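Local coordinates for Spermidine/putrescine ABC transporter, periplasmic binding protein (Treponema pallidum, PDB 2V84), which probably binds polyamines such as spermidine and putrescine outside the cytoplasmic membrane, as the substrate-binding lipoprotein of an ABC transporter, at residues V196-F207 with A335-R343. Numbering follows the deposited sequence. Where two conformers were deposited one is given.
Sequences VTDHWKPNLVKF and AHWNAVRFR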
ATOM      1  N   VAL A 196     -10.719 -18.524   3.070  1.00 26.99           N
ATOM      2  CA  VAL A 196     -10.315 -17.749   4.261  1.00 26.40           C
ATOM      3  C   VAL A 196     -10.995 -18.289   5.518  1.00 26.50           C
ATOM      4  O   VAL A 196     -10.336 -18.531   6.521  1.00 26.94           O
ATOM      5  CB  VAL A 196     -10.625 -16.223   4.135  1.00 26.82           C
ATOM      6  CG1 VAL A 196     -10.101 -15.480   5.343  1.00 27.95           C
ATOM      7  CG2 VAL A 196     -10.035 -15.634   2.861  1.00 24.71           C
ATOM      8  N   THR A 197     -12.319 -18.463   5.461  1.00 27.18           N
ATOM      9  CA  THR A 197     -13.081 -18.899   6.636  1.00 27.73           C
ATOM     10  C   THR A 197     -12.719 -20.300   7.099  1.00 27.38           C
ATOM     11  O   THR A 197     -12.451 -20.513   8.277  1.00 26.76           O
ATOM     12  CB  THR A 197     -14.590 -18.815   6.377  1.00 27.65           C
ATOM     13  OG1 THR A 197     -14.893 -17.480   5.998  1.00 30.51           O
ATOM     14  CG2 THR A 197     -15.384 -19.169   7.611  1.00 29.79           C
ATOM     15  N   ASP A 198     -12.710 -21.241   6.162  1.00 27.21           N
ATOM     16  CA  ASP A 198     -12.526 -22.640   6.504  1.00 27.45           C
ATOM     17  C   ASP A 198     -11.096 -23.114   6.582  1.00 26.82           C
ATOM     18  O   ASP A 198     -10.826 -24.098   7.272  1.00 26.79           O
ATOM     19  CB  ASP A 198     -13.316 -23.546   5.547  1.00 27.45           C
ATOM     20  CG  ASP A 198     -14.807 -23.522   5.816  1.00 29.85           C
ATOM     21  OD1 ASP A 198     -15.213 -23.072   6.918  1.00 30.36           O
ATOM     22  OD2 ASP A 198     -15.563 -23.964   4.919  1.00 31.87           O
ATOM     23  N   HIS A 199     -10.174 -22.441   5.900  1.00 26.71           N
ATOM     24  CA  HIS A 199      -8.786 -22.940   5.813  1.00 26.68           C
ATOM     25  C   HIS A 199      -7.725 -22.084   6.496  1.00 26.53           C
ATOM     26  O   HIS A 199      -6.764 -22.621   7.064  1.00 26.40           O
ATOM     27  CB  HIS A 199      -8.411 -23.254   4.363  1.00 27.34           C
ATOM     28  CG  HIS A 199      -9.259 -24.334   3.754  1.00 29.92           C
ATOM     29  ND1 HIS A 199      -9.259 -25.629   4.229  1.00 33.93           N
ATOM     30  CD2 HIS A 199     -10.172 -24.304   2.756  1.00 32.80           C
ATOM     31  CE1 HIS A 199     -10.117 -26.353   3.536  1.00 34.00           C
ATOM     32  NE2 HIS A 199     -10.680 -25.573   2.630  1.00 33.10           N
ATOM     33  N   TRP A 200      -7.903 -20.765   6.467  1.00 26.26           N
ATOM     34  CA  TRP A 200      -6.916 -19.850   7.038  1.00 25.82           C
ATOM     35  C   TRP A 200      -7.331 -19.313   8.387  1.00 26.47           C
ATOM     36  O   TRP A 200      -6.582 -19.415   9.337  1.00 26.28           O
ATOM     37  CB  TRP A 200      -6.614 -18.696   6.079  1.00 24.67           C
ATOM     38  CG  TRP A 200      -6.009 -19.132   4.777  1.00 24.23           C
ATOM     39  CD1 TRP A 200      -5.510 -20.372   4.471  1.00 22.52           C
ATOM     40  CD2 TRP A 200      -5.834 -18.328   3.607  1.00 23.32           C
ATOM     41  NE1 TRP A 200      -5.043 -20.390   3.189  1.00 23.55           N
ATOM     42  CE2 TRP A 200      -5.224 -19.146   2.628  1.00 23.84           C
ATOM     43  CE3 TRP A 200      -6.122 -16.980   3.294  1.00 24.93           C
ATOM     44  CZ2 TRP A 200      -4.886 -18.670   1.354  1.00 24.25           C
ATOM     45  CZ3 TRP A 200      -5.799 -16.504   2.018  1.00 22.64           C
ATOM     46  CH2 TRP A 200      -5.172 -17.350   1.064  1.00 24.39           C
ATOM     47  N   LYS A 201      -8.525 -18.728   8.465  1.00 27.18           N
ATOM     48  CA  LYS A 201      -9.031 -18.152   9.717  1.00 28.37           C
ATOM     49  C   LYS A 201      -8.907 -19.046  10.972  1.00 29.44           C
ATOM     50  O   LYS A 201      -8.554 -18.528  12.053  1.00 29.50           O
ATOM     51  CB  LYS A 201     -10.482 -17.662   9.517  1.00 28.22           C
ATOM     52  CG  LYS A 201     -11.180 -17.126  10.769  1.00 28.42           C
ATOM     53  CD  LYS A 201     -12.593 -16.628  10.402  1.00 28.13           C
ATOM     54  CE  LYS A 201     -13.448 -16.346  11.643  1.00 28.93           C
ATOM     55  NZ  LYS A 201     -14.815 -15.872  11.261  1.00 31.01           N
ATOM     56  N   PRO A 202      -9.177 -20.375  10.853  1.00 29.98           N
ATOM     57  CA  PRO A 202      -9.083 -21.235  12.040  1.00 30.22           C
ATOM     58  C   PRO A 202      -7.688 -21.299  12.672  1.00 29.80           C
ATOM     59  O   PRO A 202      -7.560 -21.692  13.829  1.00 30.23           O
ATOM     60  CB  PRO A 202      -9.443 -22.625  11.491  1.00 30.01           C
ATOM     61  CG  PRO A 202     -10.221 -22.369  10.306  1.00 30.52           C
ATOM     62  CD  PRO A 202      -9.603 -21.164   9.684  1.00 30.27           C
ATOM     63  N   ASN A 203      -6.663 -20.935  11.910  1.00 29.91           N
ATOM     64  CA  ASN A 203      -5.278 -20.980  12.391  1.00 28.65           C
ATOM     65  C   ASN A 203      -4.757 -19.647  12.883  1.00 28.56           C
ATOM     66  O   ASN A 203      -3.626 -19.560  13.358  1.00 27.39           O
ATOM     67  CB  ASN A 203      -4.360 -21.509  11.299  1.00 29.02           C
ATOM     68  CG  ASN A 203      -4.742 -22.889  10.857  1.00 28.74           C
ATOM     69  OD1 ASN A 203      -4.993 -23.761  11.676  1.00 28.17           O
ATOM     70  ND2 ASN A 203      -4.816 -23.089   9.561  1.00 29.90           N
ATOM     71  N   LEU A 204      -5.590 -18.613  12.759  1.00 28.74           N
ATOM     72  CA  LEU A 204      -5.200 -17.235  13.085  1.00 29.64           C
ATOM     73  C   LEU A 204      -5.571 -16.836  14.504  1.00 30.41           C
ATOM     74  O   LEU A 204      -6.685 -17.111  14.949  1.00 31.57           O
ATOM     75  CB  LEU A 204      -5.898 -16.247  12.128  1.00 29.00           C
ATOM     76  CG  LEU A 204      -5.706 -16.430  10.622  1.00 27.15           C
ATOM     77  CD1 LEU A 204      -6.434 -15.315   9.878  1.00 27.01           C
ATOM     78  CD2 LEU A 204      -4.242 -16.463  10.202  1.00 27.98           C
ATOM     79  N   VAL A 205      -4.669 -16.123  15.181  1.00 30.92           N
ATOM     80  CA  VAL A 205      -5.021 -15.420  16.432  1.00 31.40           C
ATOM     81  C   VAL A 205      -6.105 -14.388  16.151  1.00 30.98           C
ATOM     82  O   VAL A 205      -7.088 -14.275  16.887  1.00 31.00           O
ATOM     83  CB  VAL A 205      -3.777 -14.725  17.086  1.00 31.48           C
ATOM     84  CG1 VAL A 205      -4.179 -13.854  18.274  1.00 31.82           C
ATOM     85  CG2 VAL A 205      -2.737 -15.755  17.502  1.00 31.43           C
ATOM     86  N   LYS A 206      -5.924 -13.627  15.072  1.00 30.53           N
ATOM     87  CA  LYS A 206      -6.866 -12.613  14.683  1.00 30.21           C
ATOM     88  C   LYS A 206      -6.440 -12.032  13.354  1.00 29.49           C
ATOM     89  O   LYS A 206      -5.392 -12.405  12.805  1.00 28.82           O
ATOM     90  CB  LYS A 206      -6.941 -11.497  15.739  1.00 31.01           C
ATOM     91  CG  LYS A 206      -5.626 -10.769  15.983  1.00 34.02           C
ATOM     92  CD  LYS A 206      -5.734  -9.881  17.211  1.00 38.29           C
ATOM     93  CE  LYS A 206      -4.600  -8.890  17.257  1.00 40.59           C
ATOM     94  NZ  LYS A 206      -4.344  -8.445  18.670  1.00 44.94           N
ATOM     95  N   PHE A 207      -7.288 -11.151  12.832  1.00 28.77           N
ATOM     96  CA  PHE A 207      -6.917 -10.261  11.752  1.00 27.94           C
ATOM     97  C   PHE A 207      -6.361  -9.014  12.385  1.00 27.31           C
ATOM     98  O   PHE A 207      -6.956  -8.482  13.320  1.00 27.90           O
ATOM     99  CB  PHE A 207      -8.147  -9.925  10.888  1.00 28.52           C
ATOM    100  CG  PHE A 207      -8.708 -11.116  10.176  1.00 29.34           C
ATOM    101  CD1 PHE A 207      -8.057 -11.635   9.058  1.00 26.71           C
ATOM    102  CD2 PHE A 207      -9.871 -11.743  10.644  1.00 31.41           C
ATOM    103  CE1 PHE A 207      -8.561 -12.754   8.390  1.00 26.67           C
ATOM    104  CE2 PHE A 207     -10.379 -12.876   9.997  1.00 31.93           C
ATOM    105  CZ  PHE A 207      -9.712 -13.382   8.861  1.00 29.44           C
ATOM    106  N   ALA A 335     -20.089  -8.392   1.884  1.00 35.18           N
ATOM    107  CA  ALA A 335     -20.954  -9.412   2.465  1.00 35.32           C
ATOM    108  C   ALA A 335     -20.173 -10.631   2.907  1.00 35.38           C
ATOM    109  O   ALA A 335     -20.432 -11.188   3.973  1.00 36.20           O
ATOM    110  CB  ALA A 335     -22.051  -9.809   1.475  1.00 35.00           C
ATOM    111  N   HIS A 336     -19.199 -11.039   2.099  1.00 35.40           N
ATOM    112  CA  HIS A 336     -18.334 -12.141   2.475  1.00 34.60           C
ATOM    113  C   HIS A 336     -17.369 -11.724   3.588  1.00 34.62           C
ATOM    114  O   HIS A 336     -17.148 -12.481   4.535  1.00 33.78           O
ATOM    115  CB  HIS A 336     -17.558 -12.657   1.264  1.00 35.39           C
ATOM    116  CG  HIS A 336     -18.398 -13.430   0.295  1.00 35.28           C
ATOM    117  ND1 HIS A 336     -18.967 -14.646   0.609  1.00 35.24           N
ATOM    118  CD2 HIS A 336     -18.759 -13.167  -0.983  1.00 36.78           C
ATOM    119  CE1 HIS A 336     -19.650 -15.094  -0.428  1.00 37.11           C
ATOM    120  NE2 HIS A 336     -19.537 -14.217  -1.410  1.00 37.51           N
ATOM    121  N   TRP A 337     -16.809 -10.519   3.477  1.00 33.43           N
ATOM    122  CA  TRP A 337     -15.834 -10.066   4.460  1.00 34.30           C
ATOM    123  C   TRP A 337     -16.406  -9.839   5.867  1.00 34.05           C
ATOM    124  O   TRP A 337     -15.791 -10.225   6.835  1.00 34.50           O
ATOM    125  CB  TRP A 337     -15.075  -8.851   3.959  1.00 34.01           C
ATOM    126  CG  TRP A 337     -14.133  -8.266   4.949  1.00 34.52           C
ATOM    127  CD1 TRP A 337     -14.285  -7.083   5.627  1.00 34.81           C
ATOM    128  CD2 TRP A 337     -12.880  -8.818   5.379  1.00 34.52           C
ATOM    129  NE1 TRP A 337     -13.212  -6.868   6.448  1.00 34.98           N
ATOM    130  CE2 TRP A 337     -12.328  -7.912   6.314  1.00 35.87           C
ATOM    131  CE3 TRP A 337     -12.171  -9.987   5.066  1.00 37.14           C
ATOM    132  CZ2 TRP A 337     -11.104  -8.148   6.961  1.00 36.03           C
ATOM    133  CZ3 TRP A 337     -10.948 -10.216   5.708  1.00 35.17           C
ATOM    134  CH2 TRP A 337     -10.435  -9.298   6.642  1.00 35.07           C
ATOM    135  N   ASN A 338     -17.574  -9.210   5.964  0.50 34.07           N
ATOM    136  CA  ASN A 338     -18.186  -8.982   7.272  0.50 33.66           C
ATOM    137  C   ASN A 338     -18.470 -10.295   8.027  0.50 34.10           C
ATOM    138  O   ASN A 338     -18.459 -10.330   9.260  0.50 34.12           O
ATOM    139  CB  ASN A 338     -19.439  -8.093   7.152  0.50 33.31           C
ATOM    140  CG  ASN A 338     -19.104  -6.601   6.999  0.50 31.42           C
ATOM    141  OD1 ASN A 338     -17.963  -6.176   7.165  0.50 28.99           O
ATOM    142  ND2 ASN A 338     -20.116  -5.806   6.694  0.50 30.59           N
ATOM    143  N   ALA A 339     -18.686 -11.374   7.272  1.00 34.56           N
ATOM    144  CA  ALA A 339     -18.880 -12.703   7.813  1.00 34.33           C
ATOM    145  C   ALA A 339     -17.536 -13.297   8.265  1.00 34.41           C
ATOM    146  O   ALA A 339     -17.424 -13.836   9.361  1.00 35.17           O
ATOM    147  CB  ALA A 339     -19.531 -13.597   6.780  1.00 34.43           C
ATOM    148  N   VAL A 340     -16.524 -13.205   7.408  1.00 34.45           N
ATOM    149  CA  VAL A 340     -15.160 -13.619   7.764  1.00 34.48           C
ATOM    150  C   VAL A 340     -14.677 -12.878   9.016  1.00 35.37           C
ATOM    151  O   VAL A 340     -14.074 -13.474   9.923  1.00 35.84           O
ATOM    152  CB  VAL A 340     -14.158 -13.278   6.621  1.00 34.29           C
ATOM    153  CG1 VAL A 340     -12.700 -13.444   7.093  1.00 33.48           C
ATOM    154  CG2 VAL A 340     -14.429 -14.113   5.389  1.00 33.97           C
ATOM    155  N   ARG A 341     -14.944 -11.579   9.049  1.00 35.25           N
ATOM    156  CA  ARG A 341     -14.304 -10.681   9.998  1.00 36.00           C
ATOM    157  C   ARG A 341     -15.015 -10.594  11.352  1.00 37.28           C
ATOM    158  O   ARG A 341     -14.352 -10.429  12.383  1.00 37.91           O
ATOM    159  CB  ARG A 341     -14.103  -9.306   9.343  1.00 35.05           C
ATOM    160  CG  ARG A 341     -13.470  -8.208  10.191  1.00 34.43           C
ATOM    161  CD  ARG A 341     -12.129  -8.603  10.826  1.00 33.42           C
ATOM    162  NE  ARG A 341     -11.574  -7.460  11.554  1.00 33.48           N
ATOM    163  CZ  ARG A 341     -11.912  -7.115  12.794  1.00 31.79           C
ATOM    164  NH1 ARG A 341     -12.805  -7.823  13.476  1.00 32.95           N
ATOM    165  NH2 ARG A 341     -11.355  -6.051  13.359  1.00 32.44           N
ATOM    166  N   PHE A 342     -16.343 -10.716  11.354  1.00 38.36           N
ATOM    167  CA  PHE A 342     -17.123 -10.546  12.587  1.00 39.64           C
ATOM    168  C   PHE A 342     -17.878 -11.787  13.067  1.00 40.99           C
ATOM    169  O   PHE A 342     -18.670 -11.700  14.010  1.00 40.99           O
ATOM    170  CB  PHE A 342     -18.109  -9.383  12.448  1.00 39.53           C
ATOM    171  CG  PHE A 342     -17.457  -8.059  12.201  1.00 38.70           C
ATOM    172  CD1 PHE A 342     -16.644  -7.475  13.171  1.00 38.60           C
ATOM    173  CD2 PHE A 342     -17.680  -7.382  11.016  1.00 39.30           C
ATOM    174  CE1 PHE A 342     -16.043  -6.256  12.954  1.00 38.58           C
ATOM    175  CE2 PHE A 342     -17.083  -6.153  10.784  1.00 40.63           C
ATOM    176  CZ  PHE A 342     -16.259  -5.586  11.761  1.00 40.25           C
ATOM    177  N   ARG A 343     -17.659 -12.926  12.410  1.00 41.86           N
ATOM    178  CA  ARG A 343     -18.225 -14.191  12.877  1.00 43.66           C
ATOM    179  C   ARG A 343     -17.113 -15.074  13.413  1.00 44.06           C
ATOM    180  O   ARG A 343     -17.369 -16.169  13.920  1.00 44.83           O
ATOM    181  CB  ARG A 343     -18.978 -14.927  11.766  1.00 43.79           C
ATOM    182  CG  ARG A 343     -20.293 -14.310  11.375  1.00 45.13           C
ATOM    183  CD  ARG A 343     -20.872 -14.998  10.151  1.00 47.54           C
ATOM    184  NE  ARG A 343     -21.827 -14.141   9.448  1.00 50.78           N
ATOM    185  CZ  ARG A 343     -22.560 -14.522   8.402  1.00 51.13           C
ATOM    186  NH1 ARG A 343     -22.461 -15.760   7.920  1.00 51.59           N
ATOM    187  NH2 ARG A 343     -23.388 -13.656   7.833  1.00 50.71           N
ATOM    188  OXT ARG A 343     -15.934 -14.712  13.353  1.00 44.98           O
TER
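K201, in the 3-10 turn 201-203 that follows helix 186-200, reaches across to the C-terminus of the chain at R343. Its side chain is extended throughout, with CG anti to the backbone N (chi1 176°), and so spans the gap, carrying NZ across to two acceptors. NZ forms a salt bridge with the terminal carboxylate, 2.6 Å from OXT of R343, and a hydrogen bond to the backbone, 2.8 Å from O of V340. In the second bond NZ sits 37° out of the carbonyl plane, above it.

Inward from the ammonium group, V340 is wedged between V196, T197 and F207. Its CG1 meets two partners, CZ of F207 at 3.5 Å and CG1 of V196 at 3.7 Å, while CG2 rests against T197 OG1, whose hydrogen bond goes to the carbonyl of A193 in its own helix. Farther along, W337 sets CH2 over one face of the F207 ring, toward the rim near CD1: a tilted edge-to-face (T-shaped) pair, planes at 63°. R341 runs past the same ring, CD 3.9 Å from F207 CD2, and its guanidinium goes on to a salt bridge with D164. W337 also packs on M166, a predicted spermidine-binding residue.

The last helix, 330-342, is thus joined to helix 186-200 and strand 204-207 by a largely apolar seam closed at one end by the lysine. Its charge would probably compensate the terminal carboxylate and, in part, the negative end of the helix dipole.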